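FAD linked oxidase-like protein (Myceliophthora thermophila, PDB 5K8E) oxidises the C1 hydroxyl of xylooligosaccharides and related sugars to lactones with a bicovalently bound FAD, reducing molecular oxygen to hydrogen peroxide. Local coordinates at residues A[53-58]-A[339-344]; A[154-159]-A[322-327]. All coordinates share one frame; numbering follows the deposited sequence.

Both contacts tie a loop near the FAD to the part of the chain that carries the eight-stranded antiparallel sheet, and their centres lie about 17 Å apart. Interaction 1 fastens residues 53-58 to the start of strand 341-349. It is the larger and more polar: six hydrogen bonds cross it, aromatic rings fill its buried end, and Asp55 lies at its exposed end. Interaction 2 sets residues 154-159 against the end of helix 316-324 and what follows. Also partly buried, it is thinner, with apolar touches and one bridging water, while Thr154 and Gly159 of the same loop bond the cofactor. In interaction 1 the flavin meets only a packed ring; in interaction 2 it is covalently bound.

Interaction 1. Residues A[53-58]-A[339-344]; sequences FNDRLP and SETFYS. With FAD (flavin-adenine dinucleotide), chain D.
Asn54 closes an Asx turn over Arg56 and with the same side chain grips the Phe342 backbone at the start of strand 341-349. Asn54 OD1 accepts from Arg56 N, making the turn, and from Phe342 N (3.3 Å), the two donors arriving from opposite faces of its plane. An asparagine suits the place because its other end gives: ND2 reaches Phe342 O at 3.0 Å, and also Tyr96 O. With CG anti to the backbone N (chi1 -172°), the amide lies nearly flat over the Phe342 ring, planes 10° apart. A single beta bridge between Asn54 and Glu340 runs beside this, Glu340 N donating to Phe53 O and Asp55 N to Glu340 O (2.7 Å).

The inner end is tight and aromatic. Phe53 CE2 touches Phe342 CE1 at 3.4 Å, rim to rim, while FAD C8M sits over the centre of one face of the Phe53 ring; His94, which carries one flavin link, stacks with that ring. Against these packed rings and the twice-gripped Asn54 OD1 and Phe342 O, the exposed Asp55 side is looser, held by a hydroxyl and a water: Ser339 OG donates to Asp55 OD2 (2.6 Å), and the water spans Asp55 OD2 and Thr341 OG1. Arg56, bent at chi3 (69°), closes the other flank: its NE donates to Phe342 O (2.9 Å), which lies in the guanidinium plane, and NE comes from the face of that carbonyl opposite to Asn54 ND2.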
ATOM      1  N   PHE A  53       5.510 -11.437   5.928  1.00 14.38           N
ATOM      2  CA  PHE A  53       4.064 -11.403   6.124  1.00 14.12           C
ATOM      3  C   PHE A  53       3.446 -12.566   5.344  1.00 14.22           C
ATOM      4  O   PHE A  53       2.506 -13.231   5.810  1.00 14.76           O
ATOM      5  CB  PHE A  53       3.420 -10.096   5.667  1.00 13.47           C
ATOM      6  CG  PHE A  53       1.929 -10.173   5.617  1.00 13.65           C
ATOM      7  CD1 PHE A  53       1.196 -10.308   6.791  1.00 14.24           C
ATOM      8  CD2 PHE A  53       1.255 -10.194   4.408  1.00 13.67           C
ATOM      9  CE1 PHE A  53      -0.179 -10.427   6.757  1.00 14.63           C
ATOM     10  CE2 PHE A  53      -0.130 -10.313   4.369  1.00 14.02           C
ATOM     11  CZ  PHE A  53      -0.844 -10.433   5.547  1.00 14.52           C
ATOM     12  N   ASN A  54       3.962 -12.783   4.148  1.00 13.66           N
ATOM     13  CA  ASN A  54       3.473 -13.851   3.282  1.00 14.03           C
ATOM     14  C   ASN A  54       4.337 -15.090   3.487  1.00 14.66           C
ATOM     15  O   ASN A  54       5.473 -15.147   3.030  1.00 14.37           O
ATOM     16  CB  ASN A  54       3.482 -13.402   1.819  1.00 13.34           C
ATOM     17  CG  ASN A  54       2.800 -14.401   0.886  1.00 13.82           C
ATOM     18  OD1 ASN A  54       2.453 -15.529   1.274  1.00 14.41           O
ATOM     19  ND2 ASN A  54       2.595 -13.978  -0.362  1.00 13.49           N
ATOM     20  N   ASP A  55       3.796 -16.085   4.188  1.00 15.63           N
ATOM     21  CA  ASP A  55       4.554 -17.293   4.502  1.00 16.41           C
ATOM     22  C   ASP A  55       4.876 -18.132   3.283  1.00 16.46           C
ATOM     23  O   ASP A  55       5.645 -19.069   3.384  1.00 16.86           O
ATOM     24  CB  ASP A  55       3.819 -18.156   5.533  1.00 17.80           C
ATOM     25  CG  ASP A  55       3.819 -17.534   6.897  1.00 18.01           C
ATOM     26  OD1 ASP A  55       4.876 -17.044   7.329  1.00 18.08           O
ATOM     27  OD2 ASP A  55       2.758 -17.502   7.537  1.00 18.87           O
ATOM     28  N   ARG A  56       4.300 -17.789   2.136  1.00 15.90           N
ATOM     29  CA  ARG A  56       4.691 -18.400   0.880  1.00 15.98           C
ATOM     30  C   ARG A  56       6.101 -17.985   0.455  1.00 15.42           C
ATOM     31  O   ARG A  56       6.723 -18.703  -0.311  1.00 15.70           O
ATOM     32  CB  ARG A  56       3.686 -18.038  -0.218  1.00 15.75           C
ATOM     33  CG  ARG A  56       3.809 -18.842  -1.493  1.00 16.15           C
ATOM     34  CD  ARG A  56       2.719 -18.463  -2.502  1.00 16.03           C
ATOM     35  NE  ARG A  56       2.889 -17.115  -3.054  1.00 14.90           N
ATOM     36  CZ  ARG A  56       3.800 -16.764  -3.971  1.00 14.50           C
ATOM     37  NH1 ARG A  56       4.666 -17.644  -4.458  1.00 15.03           N
ATOM     38  NH2 ARG A  56       3.854 -15.515  -4.408  1.00 13.71           N
ATOM     39  N   LEU A  57       6.607 -16.848   0.951  1.00 14.64           N
ATOM     40  CA  LEU A  57       7.883 -16.316   0.505  1.00 14.24           C
ATOM     41  C   LEU A  57       8.838 -15.939   1.651  1.00 14.13           C
ATOM     42  O   LEU A  57       9.122 -14.764   1.853  1.00 13.39           O
ATOM     43  CB  LEU A  57       7.645 -15.091  -0.373  1.00 13.54           C
ATOM     44  CG  LEU A  57       6.793 -15.289  -1.630  1.00 13.90           C
ATOM     45  CD1 LEU A  57       6.385 -13.926  -2.177  1.00 13.25           C
ATOM     46  CD2 LEU A  57       7.520 -16.130  -2.681  1.00 14.35           C
ATOM     47  N   PRO A  58       9.356 -16.942   2.383  1.00 14.89           N
ATOM     48  CA  PRO A  58      10.402 -16.648   3.345  1.00 14.77           C
ATOM     49  C   PRO A  58      11.715 -16.426   2.625  1.00 14.52           C
ATOM     50  O   PRO A  58      11.955 -17.034   1.585  1.00 15.08           O
ATOM     51  CB  PRO A  58      10.461 -17.915   4.190  1.00 15.78           C
ATOM     52  CG  PRO A  58      10.115 -18.986   3.216  1.00 16.46           C
ATOM     53  CD  PRO A  58       9.057 -18.384   2.327  1.00 15.91           C
ATOM     54  N   SER A 339       0.851 -13.338   9.936  1.00 18.00           N
ATOM     55  CA  SER A 339       1.189 -13.800   8.598  1.00 16.96           C
ATOM     56  C   SER A 339       0.105 -14.655   7.958  1.00 16.39           C
ATOM     57  O   SER A 339      -0.712 -15.252   8.638  1.00 16.61           O
ATOM     58  CB  SER A 339       2.518 -14.553   8.605  1.00 17.36           C
ATOM     59  OG  SER A 339       2.465 -15.715   9.410  1.00 18.18           O
ATOM     60  N   GLU A 340       0.109 -14.679   6.632  1.00 15.37           N
ATOM     61  CA  GLU A 340      -0.834 -15.456   5.851  1.00 14.91           C
ATOM     62  C   GLU A 340      -0.065 -16.123   4.720  1.00 14.22           C
ATOM     63  O   GLU A 340       1.095 -15.811   4.491  1.00 14.24           O
ATOM     64  CB  GLU A 340      -1.945 -14.551   5.304  1.00 14.58           C
ATOM     65  CG  GLU A 340      -2.691 -13.826   6.402  1.00 15.09           C
ATOM     66  CD  GLU A 340      -3.896 -13.045   5.925  1.00 15.02           C
ATOM     67  OE1 GLU A 340      -4.165 -12.944   4.708  1.00 14.75           O
ATOM     68  OE2 GLU A 340      -4.588 -12.523   6.812  1.00 15.69           O
ATOM     69  N   THR A 341      -0.708 -17.061   4.039  1.00 13.72           N
ATOM     70  CA  THR A 341      -0.124 -17.737   2.883  1.00 13.31           C
ATOM     71  C   THR A 341      -1.031 -17.449   1.702  1.00 12.70           C
ATOM     72  O   THR A 341      -2.221 -17.785   1.733  1.00 12.56           O
ATOM     73  CB  THR A 341      -0.048 -19.253   3.116  1.00 13.83           C
ATOM     74  OG1 THR A 341       0.764 -19.514   4.269  1.00 14.22           O
ATOM     75  CG2 THR A 341       0.533 -19.989   1.897  1.00 13.87           C
ATOM     76  N   PHE A 342      -0.481 -16.822   0.665  1.00 12.16           N
ATOM     77  CA  PHE A 342      -1.308 -16.318  -0.418  1.00 11.64           C
ATOM     78  C   PHE A 342      -0.538 -15.947  -1.682  1.00 11.36           C
ATOM     79  O   PHE A 342       0.700 -15.833  -1.680  1.00 11.38           O
ATOM     80  CB  PHE A 342      -2.089 -15.088   0.070  1.00 11.33           C
ATOM     81  CG  PHE A 342      -1.217 -13.906   0.395  1.00 11.17           C
ATOM     82  CD1 PHE A 342      -0.641 -13.782   1.640  1.00 11.45           C
ATOM     83  CD2 PHE A 342      -0.992 -12.908  -0.543  1.00 10.83           C
ATOM     84  CE1 PHE A 342       0.143 -12.692   1.956  1.00 11.37           C
ATOM     85  CE2 PHE A 342      -0.190 -11.820  -0.238  1.00 10.81           C
ATOM     86  CZ  PHE A 342       0.376 -11.719   1.012  1.00 11.10           C
ATOM     87  N   TYR A 343      -1.300 -15.777  -2.756  1.00 11.02           N
ATOM     88  CA  TYR A 343      -0.857 -15.041  -3.944  1.00 10.67           C
ATOM     89  C   TYR A 343      -1.796 -13.849  -4.138  1.00 10.41           C
ATOM     90  O   TYR A 343      -2.982 -13.939  -3.834  1.00 10.50           O
ATOM     91  CB  TYR A 343      -0.860 -15.942  -5.187  1.00 10.71           C
ATOM     92  CG  TYR A 343      -0.357 -15.243  -6.455  1.00 10.45           C
ATOM     93  CD1 TYR A 343       0.872 -14.612  -6.478  1.00 10.41           C
ATOM     94  CD2 TYR A 343      -1.116 -15.221  -7.621  1.00 10.35           C
ATOM     95  CE1 TYR A 343       1.331 -13.975  -7.613  1.00 10.36           C
ATOM     96  CE2 TYR A 343      -0.661 -14.588  -8.769  1.00 10.23           C
ATOM     97  CZ  TYR A 343       0.566 -13.972  -8.756  1.00 10.26           C
ATOM     98  OH  TYR A 343       1.033 -13.322  -9.866  1.00 10.14           O
ATOM     99  N   SER A 344      -1.260 -12.733  -4.621  1.00 10.21           N
ATOM    100  CA  SER A 344      -2.048 -11.528  -4.843  1.00  9.96           C
ATOM    101  C   SER A 344      -1.618 -10.816  -6.113  1.00  9.74           C
ATOM    102  O   SER A 344      -0.451 -10.849  -6.497  1.00  9.80           O
ATOM    103  CB  SER A 344      -1.908 -10.565  -3.648  1.00 10.08           C
ATOM    104  OG  SER A 344      -2.654  -9.375  -3.831  1.00 10.06           O
TER
HETATM  105  PA  FAD D 501       7.885  -3.787   4.173  1.00 10.65           P
HETATM  106  O1A FAD D 501       8.662  -3.572   5.458  1.00 11.01           O
HETATM  107  O2A FAD D 501       7.843  -5.175   3.621  1.00 10.68           O
HETATM  108  O5B FAD D 501       8.422  -2.722   3.083  1.00 10.35           O
HETATM  109  C5B FAD D 501       7.865  -2.697   1.757  1.00 10.20           C
HETATM  110  C4B FAD D 501       8.816  -2.016   0.775  1.00 10.07           C
HETATM  111  O4B FAD D 501       9.080  -0.674   1.216  1.00 10.11           O
HETATM  112  C3B FAD D 501      10.156  -2.721   0.689  1.00  9.99           C
HETATM  113  O3B FAD D 501      10.692  -2.585  -0.627  1.00 10.20           O
HETATM  114  C2B FAD D 501      10.987  -1.951   1.684  1.00 10.03           C
HETATM  115  O2B FAD D 501      12.395  -2.066   1.481  1.00 10.01           O
HETATM  116  C1B FAD D 501      10.464  -0.539   1.510  1.00 10.19           C
HETATM  117  N9A FAD D 501      10.656   0.269   2.727  1.00 10.25           N
HETATM  118  C8A FAD D 501      10.193   0.020   3.969  1.00 10.21           C
HETATM  119  N7A FAD D 501      10.575   0.996   4.824  1.00 10.21           N
HETATM  120  C5A FAD D 501      11.297   1.877   4.096  1.00 10.25           C
HETATM  121  C6A FAD D 501      12.008   3.130   4.366  1.00 10.14           C
HETATM  122  N6A FAD D 501      11.991   3.606   5.619  1.00 10.61           N
HETATM  123  N1A FAD D 501      12.645   3.763   3.362  1.00 10.19           N
HETATM  124  C2A FAD D 501      12.657   3.266   2.114  1.00 10.29           C
HETATM  125  N3A FAD D 501      12.023   2.121   1.775  1.00 10.32           N
HETATM  126  C4A FAD D 501      11.338   1.408   2.719  1.00 10.51           C
HETATM  127  N1  FAD D 501      -2.223  -1.106   1.282  1.00 12.61           N
HETATM  128  C2  FAD D 501      -3.131  -0.108   1.038  1.00 12.78           C
HETATM  129  O2  FAD D 501      -2.884   0.742   0.139  1.00 12.38           O
HETATM  130  N3  FAD D 501      -4.287  -0.013   1.738  1.00 12.83           N
HETATM  131  C4  FAD D 501      -4.607  -0.877   2.718  1.00 13.17           C
HETATM  132  O4  FAD D 501      -5.677  -0.771   3.348  1.00 13.45           O
HETATM  133  C4X FAD D 501      -3.675  -1.985   3.048  1.00 12.88           C
HETATM  134  N5  FAD D 501      -3.937  -2.906   4.018  1.00 13.35           N
HETATM  135  C5X FAD D 501      -3.049  -3.903   4.312  1.00 13.19           C
HETATM  136  C6  FAD D 501      -3.308  -4.833   5.326  1.00 13.94           C
HETATM  137  C7  FAD D 501      -2.409  -5.866   5.619  1.00 13.36           C
HETATM  138  C7M FAD D 501      -2.773  -6.835   6.728  1.00 13.98           C
HETATM  139  C8  FAD D 501      -1.130  -5.965   4.851  1.00 12.48           C
HETATM  140  C8M FAD D 501      -0.064  -7.031   5.092  1.00 11.46           C
HETATM  141  C9  FAD D 501      -0.879  -5.036   3.844  1.00 12.68           C
HETATM  142  C9A FAD D 501      -1.777  -4.010   3.541  1.00 12.77           C
HETATM  143  N10 FAD D 501      -1.528  -3.083   2.498  1.00 12.26           N
HETATM  144  C10 FAD D 501      -2.446  -2.051   2.245  1.00 12.62           C
HETATM  145  C1' FAD D 501      -0.305  -3.133   1.685  1.00 12.01           C
HETATM  146  C2' FAD D 501       0.813  -2.298   2.241  1.00 11.14           C
HETATM  147  O2' FAD D 501       0.464  -0.957   1.945  1.00 11.35           O
HETATM  148  C3' FAD D 501       2.111  -2.688   1.559  1.00 10.84           C
HETATM  149  O3' FAD D 501       2.334  -4.074   1.829  1.00 10.59           O
HETATM  150  C4' FAD D 501       3.259  -1.837   2.082  1.00 10.61           C
HETATM  151  O4' FAD D 501       4.286  -1.625   1.098  1.00 10.52           O
HETATM  152  C5' FAD D 501       3.846  -2.492   3.317  1.00 10.77           C
HETATM  153  O5' FAD D 501       4.662  -1.550   4.034  1.00 10.69           O
HETATM  154  P   FAD D 501       5.591  -2.177   5.159  1.00 10.35           P
HETATM  155  O1P FAD D 501       6.508  -1.085   5.666  1.00 10.54           O
HETATM  156  O2P FAD D 501       4.717  -2.910   6.123  1.00 10.47           O
HETATM  157  O3P FAD D 501       6.347  -3.316   4.293  1.00 10.64           O
HETATM  158  O   HOH W   1       0.401 -18.768   6.893  1.00 16.79           O

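Interaction 2. Residues A[154-159]-A[322-327]; sequences TCPGVG and HYAYSG. With FAD (flavin-adenine dinucleotide), chain D.
Flavin O4 is gripped by Thr154, the same residue whose CB rests against Tyr323 O. The backbone N of Thr154 donates to FAD O4 at 3.0 Å, and its OG1 stands 3.1 Å from the same oxygen, a second bond that is possible but not settled. OG1 occupies the position between the backbone N and the carbonyl carbon (chi1 63°), which points it at the flavin and leaves the methyl CG2 beside Tyr323 CB. A water near OG1 donates to Tyr323 O (3.0 Å), joining the substrate-binding threonine to the last turn of helix 316-324. A valine in place of this threonine would probably leave O4 with the backbone N as its sole partner in this loop and cost the bridging water its hold there.

The next residue carries one of the two links of a bicovalent flavoprotein: Cys155 SG is bonded to FAD C6 at 1.8 Å, while His94 makes the other. The Cys155 CB leaves the backbone away from residues 322-327. Cys155 has a positive phi (100°) and begins a type I turn to Val158, closed by a weak bond. Val158 CG2 packs on the flavin at C9A (3.6 Å). At the N-cap of helix 160-165, Gly159 N donates to the phosphate oxygen O2P; glycine suits the place because the backbone lies close against the phosphate.

Apolar touches complete the contact. Pro156, rigid and without an N-H to satisfy, lays its ring across the helix end and the loop beyond it: CD meets Ala324 CB at 3.8 Å, where a small residue lets the chains approach. Its CG lies 3.6 Å from Ser326 OG, whose hydrogen bond goes to Glu328 O.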
ATOM      1  N   THR A 154      -6.113   0.576   5.971  1.00 16.81           N
ATOM      2  CA  THR A 154      -6.636  -0.216   7.057  1.00 18.33           C
ATOM      3  C   THR A 154      -5.539  -1.235   7.351  1.00 18.99           C
ATOM      4  O   THR A 154      -4.649  -1.467   6.534  1.00 19.61           O
ATOM      5  CB  THR A 154      -7.922  -0.945   6.622  1.00 18.95           C
ATOM      6  OG1 THR A 154      -7.612  -1.860   5.561  1.00 19.82           O
ATOM      7  CG2 THR A 154      -8.949   0.038   6.115  1.00 18.98           C
ATOM      8  N   CYS A 155      -5.566  -1.862   8.503  1.00 19.54           N
ATOM      9  CA  CYS A 155      -4.520  -2.835   8.794  1.00 19.34           C
ATOM     10  C   CYS A 155      -3.516  -2.141   9.691  1.00 18.51           C
ATOM     11  O   CYS A 155      -2.565  -1.507   9.212  1.00 17.63           O
ATOM     12  CB  CYS A 155      -3.799  -3.365   7.536  1.00 19.59           C
ATOM     13  SG  CYS A 155      -4.722  -4.421   6.381  1.00 19.70           S
ATOM     14  N   PRO A 156      -3.725  -2.259  10.998  1.00 18.37           N
ATOM     15  CA  PRO A 156      -2.890  -1.547  11.963  1.00 17.95           C
ATOM     16  C   PRO A 156      -1.422  -1.981  12.016  1.00 16.75           C
ATOM     17  O   PRO A 156      -0.584  -1.210  12.488  1.00 16.31           O
ATOM     18  CB  PRO A 156      -3.578  -1.827  13.304  1.00 19.19           C
ATOM     19  CG  PRO A 156      -4.516  -2.960  13.063  1.00 19.53           C
ATOM     20  CD  PRO A 156      -4.895  -2.890  11.625  1.00 18.98           C
ATOM     21  N   GLY A 157      -1.111  -3.188  11.550  1.00 15.61           N
ATOM     22  CA  GLY A 157       0.274  -3.702  11.600  1.00 15.03           C
ATOM     23  C   GLY A 157       1.159  -3.251  10.440  1.00 13.85           C
ATOM     24  O   GLY A 157       2.378  -3.488  10.434  1.00 13.60           O
ATOM     25  N   VAL A 158       0.550  -2.612   9.450  1.00 12.74           N
ATOM     26  CA  VAL A 158       1.280  -2.146   8.289  1.00 11.92           C
ATOM     27  C   VAL A 158       2.261  -1.049   8.684  1.00 12.05           C
ATOM     28  O   VAL A 158       1.919  -0.129   9.429  1.00 12.03           O
ATOM     29  CB  VAL A 158       0.318  -1.656   7.197  1.00 11.43           C
ATOM     30  CG1 VAL A 158       1.036  -0.892   6.095  1.00 11.00           C
ATOM     31  CG2 VAL A 158      -0.416  -2.853   6.614  1.00 11.44           C
ATOM     32  N   GLY A 159       3.476  -1.151   8.153  1.00 11.88           N
ATOM     33  CA  GLY A 159       4.518  -0.191   8.432  1.00 11.93           C
ATOM     34  C   GLY A 159       4.320   1.060   7.619  1.00 11.95           C
ATOM     35  O   GLY A 159       3.914   1.003   6.467  1.00 11.72           O
ATOM     36  N   HIS A 322     -13.318  -0.675  13.075  1.00 23.32           N
ATOM     37  CA  HIS A 322     -14.380  -1.394  12.379  1.00 22.90           C
ATOM     38  C   HIS A 322     -13.867  -2.138  11.148  1.00 22.25           C
ATOM     39  O   HIS A 322     -14.297  -3.253  10.878  1.00 22.09           O
ATOM     40  CB  HIS A 322     -15.524  -0.437  11.979  1.00 22.88           C
ATOM     41  CG  HIS A 322     -16.629  -1.109  11.219  1.00 22.43           C
ATOM     42  ND1 HIS A 322     -17.666  -1.772  11.842  1.00 22.99           N
ATOM     43  CD2 HIS A 322     -16.833  -1.259   9.890  1.00 21.47           C
ATOM     44  CE1 HIS A 322     -18.470  -2.285  10.929  1.00 22.66           C
ATOM     45  NE2 HIS A 322     -17.986  -1.990   9.735  1.00 21.82           N
ATOM     46  N   TYR A 323     -12.955  -1.516  10.401  1.00 21.69           N
ATOM     47  CA  TYR A 323     -12.400  -2.128   9.191  1.00 21.45           C
ATOM     48  C   TYR A 323     -10.959  -2.625   9.364  1.00 22.12           C
ATOM     49  O   TYR A 323     -10.324  -3.027   8.378  1.00 22.84           O
ATOM     50  CB  TYR A 323     -12.460  -1.140   8.022  1.00 20.85           C
ATOM     51  CG  TYR A 323     -13.853  -0.944   7.435  1.00 20.40           C
ATOM     52  CD1 TYR A 323     -14.544  -2.010   6.862  1.00 20.05           C
ATOM     53  CD2 TYR A 323     -14.464   0.311   7.439  1.00 19.98           C
ATOM     54  CE1 TYR A 323     -15.808  -1.833   6.318  1.00 19.90           C
ATOM     55  CE2 TYR A 323     -15.726   0.496   6.892  1.00 19.77           C
ATOM     56  CZ  TYR A 323     -16.396  -0.581   6.338  1.00 19.85           C
ATOM     57  OH  TYR A 323     -17.661  -0.411   5.809  1.00 19.41           O
ATOM     58  N   ALA A 324     -10.446  -2.581  10.592  1.00 38.62           N
ATOM     59  CA  ALA A 324      -9.077  -2.990  10.868  1.00 37.52           C
ATOM     60  C   ALA A 324      -8.945  -4.505  10.889  1.00 40.27           C
ATOM     61  O   ALA A 324      -7.882  -5.036  10.543  1.00 40.01           O
ATOM     62  CB  ALA A 324      -8.597  -2.403  12.184  1.00 35.46           C
ATOM     63  N   TYR A 325     -10.014  -5.198  11.284  1.00 43.84           N
ATOM     64  CA  TYR A 325      -9.997  -6.661  11.383  1.00 47.64           C
ATOM     65  C   TYR A 325      -8.803  -7.106  12.225  1.00 46.83           C
ATOM     66  O   TYR A 325      -7.962  -7.888  11.785  1.00 47.82           O
ATOM     67  CB  TYR A 325      -9.962  -7.319   9.984  1.00 49.73           C
ATOM     68  CG  TYR A 325     -11.145  -6.981   9.094  1.00 51.81           C
ATOM     69  CD1 TYR A 325     -12.306  -7.745   9.119  1.00 55.62           C
ATOM     70  CD2 TYR A 325     -11.095  -5.896   8.225  1.00 50.73           C
ATOM     71  CE1 TYR A 325     -13.387  -7.435   8.303  1.00 57.90           C
ATOM     72  CE2 TYR A 325     -12.167  -5.574   7.406  1.00 52.72           C
ATOM     73  CZ  TYR A 325     -13.310  -6.343   7.447  1.00 56.32           C
ATOM     74  OH  TYR A 325     -14.364  -6.013   6.629  1.00 58.85           O
ATOM     75  N   SER A 326      -8.736  -6.583  13.441  1.00 46.31           N
ATOM     76  CA  SER A 326      -7.593  -6.799  14.312  1.00 45.16           C
ATOM     77  C   SER A 326      -8.019  -6.457  15.726  1.00 46.10           C
ATOM     78  O   SER A 326      -8.713  -5.460  15.940  1.00 46.67           O
ATOM     79  CB  SER A 326      -6.426  -5.902  13.867  1.00 41.87           C
ATOM     80  OG  SER A 326      -5.254  -6.099  14.652  1.00 40.41           O
ATOM     81  N   GLY A 327      -7.638  -7.292  16.688  1.00 47.69           N
ATOM     82  CA  GLY A 327      -7.877  -6.989  18.097  1.00 48.45           C
ATOM     83  C   GLY A 327      -6.946  -5.871  18.518  1.00 45.47           C
ATOM     84  O   GLY A 327      -7.377  -4.848  19.059  1.00 44.79           O
TER
HETATM   85  PA  FAD D 501       7.885  -3.787   4.173  1.00 10.65           P
HETATM   86  O1A FAD D 501       8.662  -3.572   5.458  1.00 11.01           O
HETATM   87  O2A FAD D 501       7.843  -5.175   3.621  1.00 10.68           O
HETATM   88  O5B FAD D 501       8.422  -2.722   3.083  1.00 10.35           O
HETATM   89  C5B FAD D 501       7.865  -2.697   1.757  1.00 10.20           C
HETATM   90  C4B FAD D 501       8.816  -2.016   0.775  1.00 10.07           C
HETATM   91  O4B FAD D 501       9.080  -0.674   1.216  1.00 10.11           O
HETATM   92  C3B FAD D 501      10.156  -2.721   0.689  1.00  9.99           C
HETATM   93  O3B FAD D 501      10.692  -2.585  -0.627  1.00 10.20           O
HETATM   94  C2B FAD D 501      10.987  -1.951   1.684  1.00 10.03           C
HETATM   95  O2B FAD D 501      12.395  -2.066   1.481  1.00 10.01           O
HETATM   96  C1B FAD D 501      10.464  -0.539   1.510  1.00 10.19           C
HETATM   97  N9A FAD D 501      10.656   0.269   2.727  1.00 10.25           N
HETATM   98  C8A FAD D 501      10.193   0.020   3.969  1.00 10.21           C
HETATM   99  N7A FAD D 501      10.575   0.996   4.824  1.00 10.21           N
HETATM  100  C5A FAD D 501      11.297   1.877   4.096  1.00 10.25           C
HETATM  101  C6A FAD D 501      12.008   3.130   4.366  1.00 10.14           C
HETATM  102  N6A FAD D 501      11.991   3.606   5.619  1.00 10.61           N
HETATM  103  N1A FAD D 501      12.645   3.763   3.362  1.00 10.19           N
HETATM  104  C2A FAD D 501      12.657   3.266   2.114  1.00 10.29           C
HETATM  105  N3A FAD D 501      12.023   2.121   1.775  1.00 10.32           N
HETATM  106  C4A FAD D 501      11.338   1.408   2.719  1.00 10.51           C
HETATM  107  N1  FAD D 501      -2.223  -1.106   1.282  1.00 12.61           N
HETATM  108  C2  FAD D 501      -3.131  -0.108   1.038  1.00 12.78           C
HETATM  109  O2  FAD D 501      -2.884   0.742   0.139  1.00 12.38           O
HETATM  110  N3  FAD D 501      -4.287  -0.013   1.738  1.00 12.83           N
HETATM  111  C4  FAD D 501      -4.607  -0.877   2.718  1.00 13.17           C
HETATM  112  O4  FAD D 501      -5.677  -0.771   3.348  1.00 13.45           O
HETATM  113  C4X FAD D 501      -3.675  -1.985   3.048  1.00 12.88           C
HETATM  114  N5  FAD D 501      -3.937  -2.906   4.018  1.00 13.35           N
HETATM  115  C5X FAD D 501      -3.049  -3.903   4.312  1.00 13.19           C
HETATM  116  C6  FAD D 501      -3.308  -4.833   5.326  1.00 13.94           C
HETATM  117  C7  FAD D 501      -2.409  -5.866   5.619  1.00 13.36           C
HETATM  118  C7M FAD D 501      -2.773  -6.835   6.728  1.00 13.98           C
HETATM  119  C8  FAD D 501      -1.130  -5.965   4.851  1.00 12.48           C
HETATM  120  C8M FAD D 501      -0.064  -7.031   5.092  1.00 11.46           C
HETATM  121  C9  FAD D 501      -0.879  -5.036   3.844  1.00 12.68           C
HETATM  122  C9A FAD D 501      -1.777  -4.010   3.541  1.00 12.77           C
HETATM  123  N10 FAD D 501      -1.528  -3.083   2.498  1.00 12.26           N
HETATM  124  C10 FAD D 501      -2.446  -2.051   2.245  1.00 12.62           C
HETATM  125  C1' FAD D 501      -0.305  -3.133   1.685  1.00 12.01           C
HETATM  126  C2' FAD D 501       0.813  -2.298   2.241  1.00 11.14           C
HETATM  127  O2' FAD D 501       0.464  -0.957   1.945  1.00 11.35           O
HETATM  128  C3' FAD D 501       2.111  -2.688   1.559  1.00 10.84           C
HETATM  129  O3' FAD D 501       2.334  -4.074   1.829  1.00 10.59           O
HETATM  130  C4' FAD D 501       3.259  -1.837   2.082  1.00 10.61           C
HETATM  131  O4' FAD D 501       4.286  -1.625   1.098  1.00 10.52           O
HETATM  132  C5' FAD D 501       3.846  -2.492   3.317  1.00 10.77           C
HETATM  133  O5' FAD D 501       4.662  -1.550   4.034  1.00 10.69           O
HETATM  134  P   FAD D 501       5.591  -2.177   5.159  1.00 10.35           P
HETATM  135  O1P FAD D 501       6.508  -1.085   5.666  1.00 10.54           O
HETATM  136  O2P FAD D 501       4.717  -2.910   6.123  1.00 10.47           O
HETATM  137  O3P FAD D 501       6.347  -3.316   4.293  1.00 10.64           O
HETATM  138  O   HOH W   2     -10.471  -3.494   5.424  1.00 34.11           O